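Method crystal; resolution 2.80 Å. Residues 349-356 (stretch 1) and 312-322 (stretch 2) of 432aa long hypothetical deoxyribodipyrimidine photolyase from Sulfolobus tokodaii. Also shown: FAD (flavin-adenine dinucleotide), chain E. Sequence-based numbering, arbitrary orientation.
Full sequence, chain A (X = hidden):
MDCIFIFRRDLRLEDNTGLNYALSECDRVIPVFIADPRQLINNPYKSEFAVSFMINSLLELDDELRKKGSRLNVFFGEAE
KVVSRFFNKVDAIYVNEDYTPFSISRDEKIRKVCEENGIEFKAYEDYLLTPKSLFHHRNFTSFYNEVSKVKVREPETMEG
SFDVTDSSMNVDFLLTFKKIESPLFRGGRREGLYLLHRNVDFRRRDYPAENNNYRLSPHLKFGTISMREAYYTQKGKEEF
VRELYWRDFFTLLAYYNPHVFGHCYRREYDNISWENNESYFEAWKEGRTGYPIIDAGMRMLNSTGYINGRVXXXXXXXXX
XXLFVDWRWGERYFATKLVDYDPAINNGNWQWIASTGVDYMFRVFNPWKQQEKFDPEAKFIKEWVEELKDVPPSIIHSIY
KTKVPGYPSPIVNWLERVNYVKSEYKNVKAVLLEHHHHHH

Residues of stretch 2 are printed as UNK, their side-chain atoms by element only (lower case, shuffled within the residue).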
ATOM      1  N   ASN A 349       5.046  -8.098   3.335  1.00 19.76           N
ATOM      2  CA  ASN A 349       5.417  -8.790   2.117  1.00 19.02           C
ATOM      3  C   ASN A 349       6.920  -8.913   1.924  1.00 19.44           C
ATOM      4  O   ASN A 349       7.399  -9.973   1.533  1.00 19.25           O
ATOM      5  CB  ASN A 349       4.770  -8.099   0.924  1.00 18.58           C
ATOM      6  CG  ASN A 349       3.359  -8.608   0.652  1.00 18.70           C
ATOM      7  OD1 ASN A 349       3.183  -9.670   0.060  1.00 19.06           O
ATOM      8  ND2 ASN A 349       2.354  -7.858   1.088  1.00 17.65           N
ATOM      9  N   TRP A 350       7.672  -7.848   2.202  1.00 19.54           N
ATOM     10  CA  TRP A 350       9.118  -7.927   2.038  1.00 19.43           C
ATOM     11  C   TRP A 350       9.716  -8.983   2.950  1.00 20.25           C
ATOM     12  O   TRP A 350      10.502  -9.826   2.514  1.00 19.56           O
ATOM     13  CB  TRP A 350       9.789  -6.577   2.312  1.00 17.69           C
ATOM     14  CG  TRP A 350       9.818  -5.688   1.103  1.00 16.07           C
ATOM     15  CD1 TRP A 350       8.922  -4.704   0.780  1.00 15.91           C
ATOM     16  CD2 TRP A 350      10.747  -5.758   0.012  1.00 13.64           C
ATOM     17  NE1 TRP A 350       9.236  -4.162  -0.451  1.00 15.03           N
ATOM     18  CE2 TRP A 350      10.350  -4.790  -0.942  1.00 12.85           C
ATOM     19  CE3 TRP A 350      11.870  -6.545  -0.254  1.00 11.28           C
ATOM     20  CZ2 TRP A 350      11.036  -4.592  -2.134  1.00 11.50           C
ATOM     21  CZ3 TRP A 350      12.555  -6.350  -1.441  1.00 10.80           C
ATOM     22  CH2 TRP A 350      12.137  -5.382  -2.367  1.00 12.27           C
ATOM     23  N   GLN A 351       9.334  -8.950   4.217  1.00 21.39           N
ATOM     24  CA  GLN A 351       9.866  -9.918   5.158  1.00 22.48           C
ATOM     25  C   GLN A 351       9.467 -11.323   4.754  1.00 23.25           C
ATOM     26  O   GLN A 351      10.232 -12.265   4.912  1.00 24.43           O
ATOM     27  CB  GLN A 351       9.366  -9.611   6.563  1.00 22.36           C
ATOM     28  CG  GLN A 351       9.737  -8.230   7.032  1.00 22.72           C
ATOM     29  CD  GLN A 351      10.270  -8.255   8.426  1.00 23.85           C
ATOM     30  OE1 GLN A 351      11.136  -9.078   8.739  1.00 24.38           O
ATOM     31  NE2 GLN A 351       9.770  -7.357   9.284  1.00 22.61           N
ATOM     32  N   TRP A 352       8.257 -11.464   4.235  1.00 24.68           N
ATOM     33  CA  TRP A 352       7.777 -12.764   3.807  1.00 25.64           C
ATOM     34  C   TRP A 352       8.733 -13.301   2.755  1.00 25.53           C
ATOM     35  O   TRP A 352       9.219 -14.412   2.845  1.00 26.97           O
ATOM     36  CB  TRP A 352       6.379 -12.631   3.204  1.00 27.05           C
ATOM     37  CG  TRP A 352       5.651 -13.940   3.024  1.00 29.58           C
ATOM     38  CD1 TRP A 352       4.851 -14.559   3.938  1.00 30.66           C
ATOM     39  CD2 TRP A 352       5.673 -14.793   1.868  1.00 30.77           C
ATOM     40  NE1 TRP A 352       4.372 -15.745   3.429  1.00 31.77           N
ATOM     41  CE2 TRP A 352       4.863 -15.914   2.162  1.00 31.69           C
ATOM     42  CE3 TRP A 352       6.300 -14.721   0.616  1.00 31.71           C
ATOM     43  CZ2 TRP A 352       4.662 -16.959   1.246  1.00 32.37           C
ATOM     44  CZ3 TRP A 352       6.098 -15.761  -0.298  1.00 32.79           C
ATOM     45  CH2 TRP A 352       5.286 -16.863   0.026  1.00 32.64           C
ATOM     46  N   ILE A 353       8.999 -12.491   1.748  1.00 26.92           N
ATOM     47  CA  ILE A 353       9.882 -12.882   0.670  1.00 28.92           C
ATOM     48  C   ILE A 353      11.316 -13.151   1.123  1.00 29.74           C
ATOM     49  O   ILE A 353      11.955 -14.086   0.652  1.00 29.57           O
ATOM     50  CB  ILE A 353       9.867 -11.800  -0.437  1.00 29.41           C
ATOM     51  CG1 ILE A 353       9.020 -12.288  -1.598  1.00 30.73           C
ATOM     52  CG2 ILE A 353      11.267 -11.497  -0.924  1.00 30.02           C
ATOM     53  CD1 ILE A 353       9.546 -13.579  -2.212  1.00 33.73           C
ATOM     54  N   ALA A 354      11.818 -12.327   2.033  1.00 30.89           N
ATOM     55  CA  ALA A 354      13.180 -12.479   2.527  1.00 31.98           C
ATOM     56  C   ALA A 354      13.237 -13.604   3.531  1.00 32.20           C
ATOM     57  O   ALA A 354      14.286 -13.893   4.097  1.00 33.08           O
ATOM     58  CB  ALA A 354      13.642 -11.183   3.181  1.00 32.71           C
ATOM     59  N   SER A 355      12.092 -14.239   3.725  1.00 33.39           N
ATOM     60  CA  SER A 355      11.933 -15.321   4.682  1.00 35.05           C
ATOM     61  C   SER A 355      12.532 -14.974   6.043  1.00 35.31           C
ATOM     62  O   SER A 355      13.327 -15.722   6.612  1.00 35.92           O
ATOM     63  CB  SER A 355      12.488 -16.652   4.131  1.00 34.81           C
ATOM     64  OG  SER A 355      13.746 -16.502   3.512  1.00 35.86           O
ATOM     65  N   THR A 356      12.139 -13.806   6.539  1.00 36.13           N
ATOM     66  CA  THR A 356      12.543 -13.319   7.848  1.00 37.28           C
ATOM     67  C   THR A 356      11.218 -12.968   8.495  1.00 38.67           C
ATOM     68  O   THR A 356      11.177 -12.349   9.551  1.00 38.62           O
ATOM     69  CB  THR A 356      13.389 -12.032   7.776  1.00 37.22           C
ATOM     70  OG1 THR A 356      12.610 -10.971   7.214  1.00 36.55           O
ATOM     71  CG2 THR A 356      14.628 -12.252   6.934  1.00 37.05           C
ATOM     72  N   UNK A 312       5.936  -8.299  -8.427  1.00 24.57           N
ATOM     73  CA  UNK A 312       6.316  -7.685  -7.167  1.00 24.58           C
ATOM     74  C   UNK A 312       7.228  -8.601  -6.357  1.00 26.09           C
ATOM     75  O   UNK A 312       8.293  -8.183  -5.928  1.00 26.43           O
ATOM     76  c   UNK A 312       5.071  -7.372  -6.352  1.00 22.86           C
ATOM     77  n   UNK A 312       1.437  -3.596  -6.510  1.00 21.90           N
ATOM     78  c   UNK A 312       4.984  -5.963  -5.835  1.00 20.53           C
ATOM     79  n   UNK A 312       1.732  -2.817  -4.370  1.00 24.17           N
ATOM     80  c   UNK A 312       3.647  -5.347  -6.220  1.00 20.57           C
ATOM     81  c   UNK A 312       2.105  -3.617  -5.363  1.00 23.10           C
ATOM     82  n   UNK A 312       3.147  -4.429  -5.203  1.00 22.28           N
ATOM     83  N   UNK A 313       6.836  -9.853  -6.158  1.00 27.83           N
ATOM     84  CA  UNK A 313       7.683 -10.733  -5.374  1.00 31.20           C
ATOM     85  C   UNK A 313       8.895 -11.288  -6.105  1.00 30.87           C
ATOM     86  O   UNK A 313       9.890 -11.641  -5.471  1.00 30.53           O
ATOM     87  s   UNK A 313       5.499 -14.212  -4.690  1.00 49.39           S
ATOM     88  c   UNK A 313       3.891 -13.325  -4.358  1.00 48.01           C
ATOM     89  c   UNK A 313       6.866 -11.867  -4.744  1.00 34.53           C
ATOM     90  c   UNK A 313       6.378 -12.942  -5.665  1.00 41.12           C
ATOM     91  N   UNK A 314       8.832 -11.362  -7.431  1.00 30.76           N
ATOM     92  CA  UNK A 314       9.976 -11.852  -8.192  1.00 30.58           C
ATOM     93  C   UNK A 314      11.082 -10.827  -8.037  1.00 30.27           C
ATOM     94  O   UNK A 314      12.259 -11.156  -7.868  1.00 29.73           O
ATOM     95  c   UNK A 314       9.645 -11.993  -9.680  1.00 29.94           C
ATOM     96  c   UNK A 314       9.557 -14.474  -9.591  1.00 31.59           C
ATOM     97  c   UNK A 314       8.858 -13.229 -10.110  1.00 31.03           C
ATOM     98  c   UNK A 314       8.758 -13.275 -11.618  1.00 30.18           C
ATOM     99  N   UNK A 315      10.673  -9.569  -8.110  1.00 29.80           N
ATOM    100  CA  UNK A 315      11.583  -8.448  -8.001  1.00 29.10           C
ATOM    101  C   UNK A 315      12.163  -8.374  -6.588  1.00 28.56           C
ATOM    102  O   UNK A 315      13.357  -8.174  -6.402  1.00 26.89           O
ATOM    103  c   UNK A 315      10.829  -7.149  -8.387  1.00 29.46           C
ATOM    104  c   UNK A 315      11.117  -6.813  -9.845  1.00 27.50           C
ATOM    105  c   UNK A 315      11.221  -5.997  -7.478  1.00 31.06           C
ATOM    106  N   UNK A 316      11.306  -8.556  -5.594  1.00 28.84           N
ATOM    107  CA  UNK A 316      11.730  -8.504  -4.210  1.00 28.01           C
ATOM    108  C   UNK A 316      12.663  -9.678  -3.911  1.00 28.24           C
ATOM    109  O   UNK A 316      13.655  -9.533  -3.196  1.00 29.18           O
ATOM    110  c   UNK A 316      10.507  -8.534  -3.299  1.00 25.29           C
ATOM    111  N   UNK A 317      12.337 -10.841  -4.459  1.00 28.50           N
ATOM    112  CA  UNK A 317      13.147 -12.034  -4.262  1.00 28.57           C
ATOM    113  C   UNK A 317      14.560 -11.769  -4.770  1.00 28.77           C
ATOM    114  O   UNK A 317      15.537 -11.947  -4.050  1.00 29.64           O
ATOM    115  c   UNK A 317      14.136 -14.596  -6.417  1.00 31.69           C
ATOM    116  c   UNK A 317      15.020 -15.680  -6.582  1.00 30.64           C
ATOM    117  c   UNK A 317      13.466 -14.388  -5.205  1.00 31.02           C
ATOM    118  c   UNK A 317      15.236 -16.570  -5.522  1.00 30.08           C
ATOM    119  c   UNK A 317      13.691 -15.283  -4.156  1.00 31.84           C
ATOM    120  c   UNK A 317      12.534 -13.212  -5.033  1.00 29.11           C
ATOM    121  c   UNK A 317      14.573 -16.373  -4.309  1.00 30.99           C
ATOM    122  N   UNK A 318      14.648 -11.331  -6.021  1.00 28.84           N
ATOM    123  CA  UNK A 318      15.910 -11.051  -6.677  1.00 27.79           C
ATOM    124  C   UNK A 318      16.821 -10.095  -5.903  1.00 28.58           C
ATOM    125  O   UNK A 318      18.043 -10.292  -5.843  1.00 30.01           O
ATOM    126  c   UNK A 318      18.795  -9.338  -9.844  1.00 26.03           C
ATOM    127  c   UNK A 318      17.663  -9.340  -9.046  1.00 27.17           C
ATOM    128  c   UNK A 318      17.204 -11.607  -9.679  1.00 28.71           C
ATOM    129  c   UNK A 318      16.854 -10.473  -8.954  1.00 28.62           C
ATOM    130  c   UNK A 318      15.644 -10.482  -8.068  1.00 27.49           C
ATOM    131  c   UNK A 318      19.130 -10.469 -10.560  1.00 27.29           C
ATOM    132  c   UNK A 318      18.333 -11.611 -10.479  1.00 28.32           C
ATOM    133  N   UNK A 319      16.246  -9.055  -5.312  1.00 27.38           N
ATOM    134  CA  UNK A 319      17.067  -8.108  -4.576  1.00 26.76           C
ATOM    135  C   UNK A 319      17.607  -8.699  -3.280  1.00 26.69           C
ATOM    136  O   UNK A 319      18.758  -8.468  -2.911  1.00 27.14           O
ATOM    137  c   UNK A 319      16.278  -6.840  -4.251  1.00 25.60           C
ATOM    138  c   UNK A 319      16.074  -4.756  -2.872  1.00 24.43           C
ATOM    139  c   UNK A 319      17.030  -5.825  -3.382  1.00 24.70           C
ATOM    140  c   UNK A 319      18.152  -5.200  -4.189  1.00 24.50           C
ATOM    141  N   UNK A 320      16.787  -9.475  -2.592  1.00 25.24           N
ATOM    142  CA  UNK A 320      17.220 -10.017  -1.327  1.00 26.10           C
ATOM    143  C   UNK A 320      18.021 -11.305  -1.399  1.00 27.77           C
ATOM    144  O   UNK A 320      19.130 -11.385  -0.869  1.00 26.95           O
ATOM    145  c   UNK A 320      15.243  -8.925  -0.240  1.00 24.12           C
ATOM    146  c   UNK A 320      16.017 -10.229  -0.393  1.00 25.39           C
ATOM    147  c   UNK A 320      16.493 -10.723   0.954  1.00 23.85           C
ATOM    148  N   UNK A 321      17.462 -12.312  -2.061  1.00 29.54           N
ATOM    149  CA  UNK A 321      18.111 -13.613  -2.152  1.00 29.17           C
ATOM    150  C   UNK A 321      19.058 -13.848  -3.316  1.00 30.06           C
ATOM    151  O   UNK A 321      19.601 -14.936  -3.452  1.00 31.89           O
ATOM    152  c   UNK A 321      15.317 -15.832  -0.638  1.00 28.20           C
ATOM    153  c   UNK A 321      14.726 -15.861   0.768  1.00 26.92           C
ATOM    154  c   UNK A 321      17.045 -14.711  -2.102  1.00 27.71           C
ATOM    155  c   UNK A 321      16.399 -14.784  -0.731  1.00 27.99           C
ATOM    156  n   UNK A 321      13.581 -16.820   0.883  1.00 28.49           N
ATOM    157  N   UNK A 322      19.277 -12.841  -4.150  1.00 30.61           N
ATOM    158  CA  UNK A 322      20.188 -13.011  -5.270  1.00 30.71           C
ATOM    159  C   UNK A 322      21.249 -11.925  -5.267  1.00 30.58           C
ATOM    160  O   UNK A 322      22.422 -12.219  -5.414  1.00 31.62           O
ATOM    161  c   UNK A 322      19.426 -13.028  -6.627  1.00 31.03           C
ATOM    162  c   UNK A 322      18.568 -14.282  -6.714  1.00 30.13           C
ATOM    163  c   UNK A 322      20.401 -13.012  -7.789  1.00 30.29           C
TER
HETATM  164  PA  FAD E1100      -4.935  -8.190  -7.503  1.00 29.54           P
HETATM  165  O1A FAD E1100      -5.905  -7.774  -8.542  1.00 31.28           O
HETATM  166  O2A FAD E1100      -4.442  -9.570  -7.304  1.00 31.16           O
HETATM  167  O5B FAD E1100      -5.995  -8.134  -6.291  1.00 31.26           O
HETATM  168  C5B FAD E1100      -5.828  -8.917  -5.107  1.00 32.36           C
HETATM  169  C4B FAD E1100      -6.145  -8.071  -3.873  1.00 34.14           C
HETATM  170  O4B FAD E1100      -5.971  -8.823  -2.660  1.00 35.85           O
HETATM  171  C3B FAD E1100      -5.182  -6.884  -3.804  1.00 34.99           C
HETATM  172  O3B FAD E1100      -5.811  -5.749  -4.405  1.00 33.17           O
HETATM  173  C2B FAD E1100      -5.118  -6.660  -2.295  1.00 35.21           C
HETATM  174  O2B FAD E1100      -6.325  -6.042  -1.846  1.00 38.01           O
HETATM  175  C1B FAD E1100      -5.056  -8.109  -1.811  1.00 35.68           C
HETATM  176  N9A FAD E1100      -3.698  -8.686  -1.961  1.00 34.64           N
HETATM  177  C8A FAD E1100      -3.254  -9.441  -2.964  1.00 33.40           C
HETATM  178  N7A FAD E1100      -2.014  -9.848  -2.701  1.00 33.44           N
HETATM  179  C5A FAD E1100      -1.661  -9.346  -1.521  1.00 33.54           C
HETATM  180  C6A FAD E1100      -0.519  -9.411  -0.730  1.00 32.04           C
HETATM  181  N6A FAD E1100       0.536 -10.124  -1.111  1.00 30.60           N
HETATM  182  N1A FAD E1100      -0.496  -8.748   0.436  1.00 31.20           N
HETATM  183  C2A FAD E1100      -1.533  -8.041   0.851  1.00 30.40           C
HETATM  184  N3A FAD E1100      -2.637  -7.962   0.127  1.00 30.27           N
HETATM  185  C4A FAD E1100      -2.731  -8.597  -1.051  1.00 33.30           C
HETATM  186  N1  FAD E1100       0.057  -4.086  -1.571  1.00 23.25           N
HETATM  187  C2  FAD E1100      -0.305  -2.799  -1.152  1.00 24.48           C
HETATM  188  O2  FAD E1100      -1.477  -2.433  -1.193  1.00 25.23           O
HETATM  189  N3  FAD E1100       0.683  -1.898  -0.735  1.00 26.07           N
HETATM  190  C4  FAD E1100       2.026  -2.291  -0.750  1.00 24.57           C
HETATM  191  O4  FAD E1100       2.887  -1.520  -0.329  1.00 23.75           O
HETATM  192  C4X FAD E1100       2.380  -3.565  -1.181  1.00 24.01           C
HETATM  193  N5  FAD E1100       3.733  -3.911  -1.272  1.00 24.96           N
HETATM  194  C5X FAD E1100       4.106  -5.196  -1.685  1.00 24.55           C
HETATM  195  C6  FAD E1100       5.457  -5.522  -1.751  1.00 22.01           C
HETATM  196  C7  FAD E1100       5.841  -6.805  -2.126  1.00 23.91           C
HETATM  197  C7M FAD E1100       7.333  -7.145  -2.160  1.00 24.69           C
HETATM  198  C8  FAD E1100       4.872  -7.756  -2.441  1.00 22.82           C
HETATM  199  C8M FAD E1100       5.262  -9.184  -2.829  1.00 23.13           C
HETATM  200  C9  FAD E1100       3.523  -7.420  -2.374  1.00 23.48           C
HETATM  201  C9A FAD E1100       3.127  -6.141  -1.990  1.00 25.13           C
HETATM  202  N10 FAD E1100       1.766  -5.794  -1.897  1.00 24.65           N
HETATM  203  C10 FAD E1100       1.404  -4.472  -1.589  1.00 23.77           C
HETATM  204  C1' FAD E1100       0.714  -6.808  -2.163  1.00 22.81           C
HETATM  205  C2' FAD E1100       0.191  -6.946  -3.596  1.00 24.46           C
HETATM  206  O2' FAD E1100       1.275  -7.143  -4.507  1.00 24.04           O
HETATM  207  C3' FAD E1100      -0.652  -5.746  -4.032  1.00 26.29           C
HETATM  208  O3' FAD E1100      -1.700  -5.534  -3.081  1.00 28.37           O
HETATM  209  C4' FAD E1100      -1.286  -5.980  -5.405  1.00 26.48           C
HETATM  210  O4' FAD E1100      -0.271  -6.248  -6.377  1.00 26.67           O
HETATM  211  C5' FAD E1100      -2.102  -4.765  -5.848  1.00 27.16           C
HETATM  212  O5' FAD E1100      -2.612  -4.940  -7.175  1.00 28.99           O
HETATM  213  P   FAD E1100      -4.103  -5.489  -7.440  1.00 27.24           P
HETATM  214  O1P FAD E1100      -5.036  -4.695  -6.609  1.00 28.14           O
HETATM  215  O2P FAD E1100      -4.308  -5.502  -8.905  1.00 28.17           O
HETATM  216  O3P FAD E1100      -4.050  -6.998  -6.872  1.00 30.28           O

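Position 312 carries four carbons and three nitrogens: three carbons, a nitrogen, then a carbon bearing two more nitrogens. None touches stretch 1. It is Arg-312; its guanidinium lies with one face against FAD O4', and a planar cation suits a site beside the polar ribityl chain.

Position 313 has an unbranched chain of two carbons, a sulfur and a carbon. Its CB lies 3.8 Å from Ile-353 CG1 and 3.7 Å from FAD C8M. This is Met-313, whose slim, apolar start serves both neighbours.

Position 314 has four carbons forked at the second, pointing away from stretch 1: Leu-314. At 315 one carbon carries two others, directed sideways without contact: Val-315. Both are buried, and hydrocarbon leaves no polar group unpaired there.

At 316 a single carbon, CB, sits over the six-membered ring of Trp-350, 3.8 Å from the centroid, a CH-pi contact. It is 3.6 Å from FAD C7M and 3.9 Å from Ile-353 CG2. This is Ala-316; with indole, flavin and isoleucine so close, a lone methyl fits.

Position 317 shows one carbon and a six-carbon ring. Its CB meets Ile-353 CD1 at 4.1 Å while the ring leads away: Phe-317. Position 318, of the same makeup, points away and leaves stretch 1 untouched: Phe-318. Both rings fill buried space with apolar bulk.

Position 319 has four carbons forked at the second, a terminal one 4.0 Å from Trp-350 CH2. This is Leu-319, whose CD2 brings a branched apolar end to the indole. At 320 one carbon bears two, which touch Ala-354 and Trp-350: Val-320. CG1 lies 3.6 Å from Ala-354 CB; CG2 lies 3.9 Å from Trp-350 CZ3, near the indole plane, and 4.4 Å from Ala-354 CB. Branching at CB suits this double contact.

Position 321 is four carbons in a row ending in nitrogen, which reaches Ser-355 and Ile-353: Lys-321. Extended beyond chi1, it carries NZ to the end of the other helix, donating to Ser-355 OG at 2.7 Å and, weakly, to Ile-353 O at 3.2 Å. Position 322, one carbon carrying two, is out of reach: Val-322, apolar and buried.

The helices cross at -57°, their axes approaching to 9.6 Å. Ile-353 packs over Met-313, Ala-316 and Phe-317; Trp-350 extends its ring to Ala-316, Leu-319 and Val-320. Beyond this apolar seam, Ser-355 leaves the helix in a Schellman motif, where Lys-321 binds. FAD joins both stretches: Asn-349 OD1 accepts from N6A at 2.9 Å and its ND2 donates to N1A at 3.1 Å, while the flavin methyls rest against Met-313 and Ala-316.

Stretch 2, residues 312-322: RMLVAFFLVKV
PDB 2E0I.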